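Local coordinates for catechol 1,2-dioxygenase (Burkholderia vietnamiensis, PDB 5TD3), which catalyses the intradiol ring cleavage of catechol by dioxygen, giving cis,cis-muconate, at the phosphatidylethanolamine site and the zinc ion site. Coordinates in Å, arbitrary orientation; residue numbers count along the deposited sequence, not the author numbering. Chains: chain A/B, Catechol 1,2-dioxygenase.

Site 1: the phosphatidylethanolamine site. Residues chain A 52, 65-66, 68-73, 82, 89, 91, 221-222, 225; chain B 41, 44-45, 48-49, 52, 73, 91, 316. With PTY (phosphatidylethanolamine), chain C.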
loop_
_atom_site.group_PDB
_atom_site.type_symbol
_atom_site.label_atom_id
_atom_site.label_comp_id
_atom_site.label_asym_id
_atom_site.label_seq_id
_atom_site.Cartn_x
_atom_site.Cartn_y
_atom_site.Cartn_z
ATOM N N LEU A 52 -12.893 2.291 -5.409
ATOM C CA LEU A 52 -11.849 3.260 -5.734
ATOM C C LEU A 52 -12.166 3.981 -7.037
ATOM O O LEU A 52 -12.047 5.210 -7.126
ATOM C CB LEU A 52 -10.481 2.569 -5.807
ATOM C CG LEU A 52 -9.299 3.414 -6.299
ATOM C CD1 LEU A 52 -9.120 4.693 -5.487
ATOM C CD2 LEU A 52 -8.033 2.575 -6.254
ATOM N N GLU A 65 -2.904 13.236 -8.597
ATOM C CA GLU A 65 -3.236 12.786 -7.244
ATOM C C GLU A 65 -3.126 11.273 -7.112
ATOM O O GLU A 65 -2.584 10.771 -6.120
ATOM C CB GLU A 65 -4.642 13.276 -6.859
ATOM C CG GLU A 65 -4.697 14.803 -6.629
ATOM C CD GLU A 65 -6.112 15.351 -6.529
ATOM O OE1 GLU A 65 -7.016 14.750 -7.136
ATOM O OE2 GLU A 65 -6.315 16.396 -5.868
ATOM N N VAL A 66 -3.611 10.524 -8.108
ATOM C CA VAL A 66 -3.514 9.070 -8.037
ATOM C C VAL A 66 -2.057 8.641 -7.979
ATOM O O VAL A 66 -1.678 7.806 -7.157
ATOM C CB VAL A 66 -4.242 8.404 -9.220
ATOM C CG1 VAL A 66 -3.912 6.901 -9.267
ATOM C CG2 VAL A 66 -5.752 8.614 -9.113
ATOM N N ALA A 68 0.498 10.274 -6.935
ATOM C CA ALA A 68 1.052 10.601 -5.625
ATOM C C ALA A 68 0.637 9.564 -4.596
ATOM O O ALA A 68 1.442 9.163 -3.748
ATOM C CB ALA A 68 0.621 12.001 -5.179
ATOM N N GLY A 69 -0.617 9.109 -4.660
ATOM C CA GLY A 69 -1.055 8.049 -3.769
ATOM C C GLY A 69 -0.331 6.742 -4.026
ATOM O O GLY A 69 0.045 6.039 -3.090
ATOM N N VAL A 70 -0.134 6.395 -5.300
ATOM C CA VAL A 70 0.622 5.198 -5.637
ATOM C C VAL A 70 2.042 5.300 -5.088
ATOM O O VAL A 70 2.578 4.338 -4.524
ATOM C CB VAL A 70 0.600 4.990 -7.165
ATOM C CG1 VAL A 70 1.614 3.933 -7.577
ATOM C CG2 VAL A 70 -0.821 4.653 -7.628
ATOM N N ASN A 71 2.662 6.474 -5.224
ATOM C CA ASN A 71 4.011 6.671 -4.705
ATOM C C ASN A 71 4.035 6.537 -3.184
ATOM O O ASN A 71 4.981 5.980 -2.606
ATOM C CB ASN A 71 4.529 8.047 -5.139
ATOM C CG ASN A 71 5.946 8.296 -4.701
ATOM O OD1 ASN A 71 6.207 9.150 -3.843
ATOM N ND2 ASN A 71 6.873 7.552 -5.271
ATOM N N TYR A 72 2.984 7.022 -2.524
ATOM C CA TYR A 72 2.908 6.897 -1.075
ATOM C C TYR A 72 2.820 5.432 -0.656
ATOM O O TYR A 72 3.431 5.027 0.342
ATOM C CB TYR A 72 1.716 7.691 -0.540
ATOM C CG TYR A 72 1.556 7.488 0.944
ATOM C CD1 TYR A 72 2.303 8.235 1.844
ATOM C CD2 TYR A 72 0.693 6.516 1.437
ATOM C CE1 TYR A 72 2.174 8.045 3.207
ATOM C CE2 TYR A 72 0.562 6.306 2.793
ATOM C CZ TYR A 72 1.310 7.062 3.676
ATOM O OH TYR A 72 1.171 6.845 5.026
ATOM N N LEU A 73 2.060 4.620 -1.396
ATOM C CA LEU A 73 1.991 3.195 -1.065
ATOM C C LEU A 73 3.359 2.534 -1.196
ATOM O O LEU A 73 3.716 1.679 -0.371
ATOM C CB LEU A 73 0.964 2.484 -1.946
ATOM C CG LEU A 73 -0.517 2.793 -1.683
ATOM C CD1 LEU A 73 -1.391 1.979 -2.614
ATOM C CD2 LEU A 73 -0.894 2.493 -0.242
ATOM N N ALA A 82 2.869 -0.447 6.963
ATOM C CA ALA A 82 1.450 -0.545 6.620
ATOM C C ALA A 82 0.591 -0.854 7.846
ATOM O O ALA A 82 -0.538 -0.360 7.947
ATOM C CB ALA A 82 1.224 -1.607 5.542
ATOM N N LEU A 89 -4.987 5.185 11.128
ATOM C CA LEU A 89 -6.214 5.579 10.448
ATOM C C LEU A 89 -7.439 4.948 11.081
ATOM O O LEU A 89 -8.540 5.069 10.530
ATOM C CB LEU A 89 -6.138 5.211 8.964
ATOM C CG LEU A 89 -5.093 5.994 8.173
ATOM C CD1 LEU A 89 -5.160 5.621 6.692
ATOM C CD2 LEU A 89 -5.232 7.484 8.371
ATOM N N LEU A 91 -8.268 1.862 11.358
ATOM C CA LEU A 91 -8.689 0.575 10.817
ATOM C C LEU A 91 -8.551 -0.521 11.872
ATOM O O LEU A 91 -9.415 -1.405 11.997
ATOM C CB LEU A 91 -7.868 0.247 9.565
ATOM C CG LEU A 91 -8.041 -1.136 8.958
ATOM C CD1 LEU A 91 -9.517 -1.373 8.593
ATOM C CD2 LEU A 91 -7.150 -1.250 7.731
ATOM N N GLN A 221 4.252 10.919 7.769
ATOM C CA GLN A 221 4.118 11.792 6.608
ATOM C C GLN A 221 2.649 12.062 6.293
ATOM O O GLN A 221 2.255 13.212 6.052
ATOM C CB GLN A 221 4.815 11.182 5.396
ATOM C CG GLN A 221 4.862 12.145 4.211
ATOM C CD GLN A 221 4.764 11.451 2.866
ATOM O OE1 GLN A 221 5.358 10.396 2.657
ATOM N NE2 GLN A 221 4.003 12.040 1.948
ATOM N N LEU A 222 1.826 11.008 6.272
ATOM C CA LEU A 222 0.403 11.198 5.974
ATOM C C LEU A 222 -0.313 11.894 7.125
ATOM O O LEU A 222 -1.117 12.812 6.898
ATOM C CB LEU A 222 -0.255 9.854 5.636
ATOM C CG LEU A 222 -1.768 9.886 5.335
ATOM C CD1 LEU A 222 -2.034 10.904 4.259
ATOM C CD2 LEU A 222 -2.297 8.502 4.908
ATOM N N ARG A 225 0.138 15.450 6.784
ATOM C CA ARG A 225 -0.730 16.026 5.750
ATOM C C ARG A 225 -2.159 16.197 6.236
ATOM O O ARG A 225 -2.880 17.069 5.743
ATOM C CB ARG A 225 -0.761 15.164 4.487
ATOM C CG ARG A 225 0.420 15.273 3.579
ATOM C CD ARG A 225 0.024 14.768 2.192
ATOM N NE ARG A 225 -0.684 15.784 1.409
ATOM C CZ ARG A 225 -0.084 16.808 0.809
ATOM N NH1 ARG A 225 1.232 16.947 0.909
ATOM N NH2 ARG A 225 -0.787 17.688 0.107
ATOM N N THR B 41 -6.319 16.395 0.855
ATOM C CA THR B 41 -5.929 15.080 1.358
ATOM C C THR B 41 -6.934 14.570 2.381
ATOM O O THR B 41 -7.318 13.394 2.358
ATOM C CB THR B 41 -4.525 15.149 1.955
ATOM O OG1 THR B 41 -3.623 15.574 0.928
ATOM C CG2 THR B 41 -4.092 13.788 2.488
ATOM N N ILE B 44 -10.059 13.281 0.528
ATOM C CA ILE B 44 -9.880 12.010 -0.158
ATOM C C ILE B 44 -9.744 10.876 0.847
ATOM O O ILE B 44 -10.300 9.787 0.651
ATOM C CB ILE B 44 -8.660 12.081 -1.089
ATOM C CG1 ILE B 44 -8.935 13.062 -2.229
ATOM C CG2 ILE B 44 -8.339 10.711 -1.650
ATOM C CD1 ILE B 44 -7.716 13.308 -3.079
ATOM N N VAL B 45 -9.012 11.110 1.939
ATOM C CA VAL B 45 -8.847 10.068 2.953
ATOM C C VAL B 45 -10.186 9.730 3.592
ATOM O O VAL B 45 -10.504 8.552 3.804
ATOM C CB VAL B 45 -7.800 10.486 4.002
ATOM C CG1 VAL B 45 -7.855 9.551 5.228
ATOM C CG2 VAL B 45 -6.400 10.451 3.388
ATOM N N LEU B 48 -12.013 7.499 1.027
ATOM C CA LEU B 48 -11.451 6.168 0.829
ATOM C C LEU B 48 -11.507 5.348 2.112
ATOM O O LEU B 48 -11.796 4.152 2.078
ATOM C CB LEU B 48 -10.020 6.276 0.319
ATOM C CG LEU B 48 -9.828 6.998 -1.018
ATOM C CD1 LEU B 48 -8.361 6.980 -1.404
ATOM C CD2 LEU B 48 -10.689 6.403 -2.111
ATOM N N LEU B 49 -11.257 5.976 3.258
ATOM C CA LEU B 49 -11.347 5.229 4.499
ATOM C C LEU B 49 -12.785 4.818 4.781
ATOM O O LEU B 49 -13.041 3.682 5.196
ATOM C CB LEU B 49 -10.780 6.060 5.642
ATOM C CG LEU B 49 -10.556 5.367 6.973
ATOM C CD1 LEU B 49 -9.449 4.308 6.879
ATOM C CD2 LEU B 49 -10.207 6.418 8.029
ATOM N N LEU B 52 -13.606 1.923 2.563
ATOM C CA LEU B 52 -12.984 0.686 3.030
ATOM C C LEU B 52 -13.755 0.096 4.206
ATOM O O LEU B 52 -14.083 -1.101 4.216
ATOM C CB LEU B 52 -11.531 0.967 3.415
ATOM C CG LEU B 52 -10.770 -0.210 4.016
ATOM C CD1 LEU B 52 -10.775 -1.422 3.069
ATOM C CD2 LEU B 52 -9.358 0.201 4.364
ATOM N N LEU B 73 0.326 -5.050 1.401
ATOM C CA LEU B 73 0.764 -3.688 1.103
ATOM C C LEU B 73 2.222 -3.477 1.503
ATOM O O LEU B 73 2.959 -2.738 0.834
ATOM C CB LEU B 73 -0.124 -2.672 1.812
ATOM C CG LEU B 73 -1.543 -2.478 1.290
ATOM C CD1 LEU B 73 -2.193 -1.349 2.088
ATOM C CD2 LEU B 73 -1.519 -2.139 -0.185
ATOM N N LEU B 91 -6.334 0.396 -13.096
ATOM C CA LEU B 91 -6.448 1.762 -12.602
ATOM C C LEU B 91 -5.767 2.740 -13.550
ATOM O O LEU B 91 -6.269 3.847 -13.790
ATOM C CB LEU B 91 -5.841 1.864 -11.208
ATOM C CG LEU B 91 -5.710 3.258 -10.614
ATOM C CD1 LEU B 91 -7.072 3.965 -10.519
ATOM C CD2 LEU B 91 -5.075 3.117 -9.240
ATOM N N PRO B 316 6.149 10.337 -10.332
ATOM C CA PRO B 316 7.557 9.956 -10.180
ATOM C C PRO B 316 8.050 9.189 -11.394
ATOM O O PRO B 316 7.366 8.304 -11.923
ATOM C CB PRO B 316 7.555 9.090 -8.918
ATOM C CG PRO B 316 6.441 9.677 -8.096
ATOM C CD PRO B 316 5.371 10.063 -9.102
HETATM C C1 PTY C . 0.063 15.194 -2.401
HETATM C C2 PTY C . 4.303 12.069 -5.887
HETATM C C3 PTY C . 4.945 13.182 -5.008
HETATM O O4 PTY C . -1.335 15.009 -2.072
HETATM C C5 PTY C . 2.316 14.680 -1.389
HETATM C C6 PTY C . 0.826 14.480 -1.315
HETATM O O7 PTY C . 0.465 13.068 -1.416
HETATM C C8 PTY C . 0.669 12.281 -0.350
HETATM O O10 PTY C . 1.390 12.566 0.569
HETATM C C11 PTY C . -0.150 11.033 -0.443
HETATM C C12 PTY C . -1.069 10.882 0.753
HETATM C C13 PTY C . -2.293 10.056 0.440
HETATM C C14 PTY C . -1.976 8.749 -0.232
HETATM C C15 PTY C . -2.557 7.574 0.507
HETATM C C16 PTY C . -4.048 7.672 0.722
HETATM C C17 PTY C . -4.509 6.733 1.806
HETATM C C18 PTY C . -6.001 6.623 1.951
HETATM C C19 PTY C . -6.392 5.848 3.194
HETATM C C20 PTY C . -7.867 5.537 3.288
HETATM C C21 PTY C . -8.226 4.080 3.066
HETATM C C22 PTY C . -7.511 3.410 1.913
HETATM C C23 PTY C . -6.405 2.474 2.366
HETATM C C24 PTY C . -6.316 2.347 3.877
HETATM C C25 PTY C . -5.369 1.272 4.357
HETATM C C26 PTY C . -4.823 1.543 5.740
HETATM C C27 PTY C . -4.125 0.347 6.340
HETATM C C28 PTY C . -3.062 -0.234 5.450
HETATM C C29 PTY C . -1.956 0.742 5.171
HETATM C C30 PTY C . -2.186 14.779 -3.073
HETATM C C31 PTY C . -3.558 14.447 -2.557
HETATM O O30 PTY C . -1.883 14.837 -4.233
HETATM C C32 PTY C . -4.183 13.211 -3.200
HETATM C C33 PTY C . -3.541 11.913 -2.760
HETATM C C34 PTY C . -4.507 10.756 -2.547
HETATM C C35 PTY C . -4.883 9.975 -3.796
HETATM C C36 PTY C . -5.194 8.500 -3.541
HETATM C C37 PTY C . -5.479 7.701 -4.806
HETATM C C38 PTY C . -5.480 6.182 -4.648
HETATM C C39 PTY C . -4.108 5.516 -4.659
HETATM C C40 PTY C . -4.098 4.088 -4.131
HETATM C C41 PTY C . -4.527 2.993 -5.107
HETATM C C42 PTY C . -3.466 2.555 -6.115
HETATM C C43 PTY C . -3.156 1.055 -6.120
HETATM C C44 PTY C . -4.382 0.185 -6.296
HETATM P P1 PTY C . 3.718 15.162 -3.605
HETATM O O11 PTY C . 3.982 14.263 -4.910
HETATM O O12 PTY C . 5.050 15.362 -2.858
HETATM O O13 PTY C . 3.108 16.487 -3.885
HETATM O O14 PTY C . 2.793 14.281 -2.686
HETATM N N1 PTY C . 4.055 12.594 -7.248
#
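The phospholipid lies in the hydrophobic tunnel that catechol 1,2-dioxygenases form between the N-terminal helices of their two subunits; it probably came along from the expression host. The lipid is poorly ordered, so individual contacts are approximate. At the polar end the ethanolamine carbons pass helix A:63-78, where PTY C2 sits 3.6 Å from A:Ala68 CA. The amine N1 comes near the ring CD of B:Pro316, whose CG lies obliquely across the amide of A:Asn71. At the glycerol, A:Arg225 lays one face of its guanidinium over PTY C6, the central glycerol carbon, which stands 3.2 Å above that plane and off-centre, toward the rim. A bend at chi3 (82°) turns the group over the backbone of the lipid. Its NE gives a nearly straight, in-plane hydrogen bond of 3.0 Å to B:Thr41 OG1, so a residue of the other subunit fixes the rotation of the guanidinium. A:Gln221 NE2 is close to the ester carbonyl O10, but its N-H points away and makes no hydrogen bond there.

Two acyl tails then diverge. The acyl chain on carbonyl C30 runs past B:Ile44, whose CD1 touches PTY C32 at 3.5 Å, and alongside the backbone of A:Glu65. It ends between A:Leu52, A:Val70, A:Leu73 and B:Leu91; B:Leu91 CD2 meets PTY C42 at 3.6 Å and points tip to tip at A:Val66 CG1. The acyl chain on carbonyl C8 first meets A:Leu222 CD1, then crosses A:Gly69 and A:Tyr72. With CG anti to the backbone N (chi1 176°), the A:Tyr72 ring brings its CD2 to the chain, 3.5 Å from PTY C15. Beyond A:Leu89 the chain turns back against B:Leu48 and B:Leu49, then passes B:Leu52 CD2 and A:Leu91 CD2. Its tip reaches B:Leu73, with CD1 3.6 Å from PTY C28.

Site 2: the zinc ion site. Residues chain A 175, 232-233, 235, 237. With ZN (zinc ion), chain D.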
loop_
_atom_site.group_PDB
_atom_site.type_symbol
_atom_site.label_atom_id
_atom_site.label_comp_id
_atom_site.label_asym_id
_atom_site.label_seq_id
_atom_site.Cartn_x
_atom_site.Cartn_y
_atom_site.Cartn_z
ATOM N N TYR A 175 10.344 0.071 22.123
ATOM C CA TYR A 175 10.166 -1.318 22.520
ATOM C C TYR A 175 11.379 -2.135 22.136
ATOM O O TYR A 175 11.973 -1.932 21.070
ATOM C CB TYR A 175 8.962 -1.946 21.835
ATOM C CG TYR A 175 7.617 -1.437 22.268
ATOM C CD1 TYR A 175 7.185 -0.151 21.946
ATOM C CD2 TYR A 175 6.741 -2.270 22.948
ATOM C CE1 TYR A 175 5.934 0.292 22.327
ATOM C CE2 TYR A 175 5.489 -1.835 23.318
ATOM C CZ TYR A 175 5.091 -0.562 23.015
ATOM O OH TYR A 175 3.835 -0.172 23.408
ATOM N N ARG A 232 1.021 8.181 21.012
ATOM C CA ARG A 232 0.180 7.398 21.902
ATOM C C ARG A 232 0.459 7.779 23.351
ATOM O O ARG A 232 1.603 8.088 23.697
ATOM C CB ARG A 232 0.444 5.896 21.747
ATOM C CG ARG A 232 0.366 5.397 20.323
ATOM C CD ARG A 232 0.026 3.931 20.267
ATOM N NE ARG A 232 -1.308 3.679 20.771
ATOM C CZ ARG A 232 -1.715 2.508 21.230
ATOM N NH1 ARG A 232 -0.887 1.470 21.246
ATOM N NH2 ARG A 232 -2.953 2.379 21.664
ATOM N N PRO A 233 -0.550 7.738 24.220
ATOM C CA PRO A 233 -0.289 7.862 25.657
ATOM C C PRO A 233 0.469 6.636 26.151
ATOM O O PRO A 233 0.506 5.593 25.489
ATOM C CB PRO A 233 -1.695 7.929 26.265
ATOM C CG PRO A 233 -2.539 7.117 25.286
ATOM C CD PRO A 233 -1.978 7.480 23.938
ATOM N N HIS A 235 1.133 3.263 27.914
ATOM C CA HIS A 235 0.208 2.140 28.009
ATOM C C HIS A 235 1.012 0.857 28.160
ATOM O O HIS A 235 2.229 0.830 27.979
ATOM C CB HIS A 235 -0.681 2.061 26.768
ATOM C CG HIS A 235 0.109 1.913 25.506
ATOM N ND1 HIS A 235 0.726 2.979 24.889
ATOM C CD2 HIS A 235 0.423 0.819 24.768
ATOM C CE1 HIS A 235 1.373 2.553 23.819
ATOM N NE2 HIS A 235 1.201 1.247 23.722
ATOM N N HIS A 237 0.576 -3.380 27.068
ATOM C CA HIS A 237 -0.171 -4.378 26.305
ATOM C C HIS A 237 -0.287 -5.686 27.073
ATOM O O HIS A 237 0.635 -6.081 27.799
ATOM C CB HIS A 237 0.501 -4.718 24.970
ATOM C CG HIS A 237 0.645 -3.564 24.029
ATOM N ND1 HIS A 237 -0.289 -3.279 23.057
ATOM C CD2 HIS A 237 1.645 -2.662 23.866
ATOM C CE1 HIS A 237 0.105 -2.222 22.365
ATOM N NE2 HIS A 237 1.281 -1.834 22.830
HETATM ZN ZN ZN D . 2.200 -0.137 22.541
#
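This is the catalytic metal centre of an intradiol dioxygenase, a family whose active enzymes carry non-haem Fe(III) held by two tyrosines and two histidines. Here the metal is modelled as zinc, which may have replaced iron during production or purification. A:Tyr175, from a loop, supplies its phenol oxygen, OH, at 1.9 Å from ZN. The two histidines come from strand A:235-241, with one residue between them, and both use NE2: A:His237 at 2.0 Å and A:His235 at 2.1 Å from ZN. The angles these three ligands make at the metal lie between 100° and 109°, so they sit near tetrahedral corners. The family's second tyrosine is not among the ligands seen here, and further ligands, water included, may have gone unseen.

The histidines reach the metal by different torsions. A:His235 holds CG in the crowded position between the backbone N and the carbonyl carbon (chi1 59°), whereas A:His237 has CG anti to its carbonyl carbon. A second-shell bond anchors A:His235: its ND1 donates to the carbonyl O of A:Pro233 at 2.7 Å. That acceptor lies almost in the imidazole plane, and the donor approaches nearly along the C=O axis, which fixes the ring's rotation and leaves NE2 turned to the metal. Such a bond could make NE2 a stronger donor. A:Arg232 lies over one face of the A:His235 ring, with CZ 4.0 Å above the plane and displaced to the rim. A bend at chi3 brings its NH1 to 3.7 Å from ZN, without coordinating it; its positive charge may help stabilise anionic ligands or intermediates near the metal.

The centres of site 1 and site 2 are about 26 Å apart, measured between the averages of their C-alpha positions, and no residue belongs to both. Site 1 draws on helices of both subunits and lies at the dimer interface, so the lipid bridges the two chains and may help hold the pair together. Site 2 is built within one chain, and each subunit has its own copy. The chain A segment running from helix 218-226 to strand 235-241 links the lipid-contacting helix to the metal-binding strand.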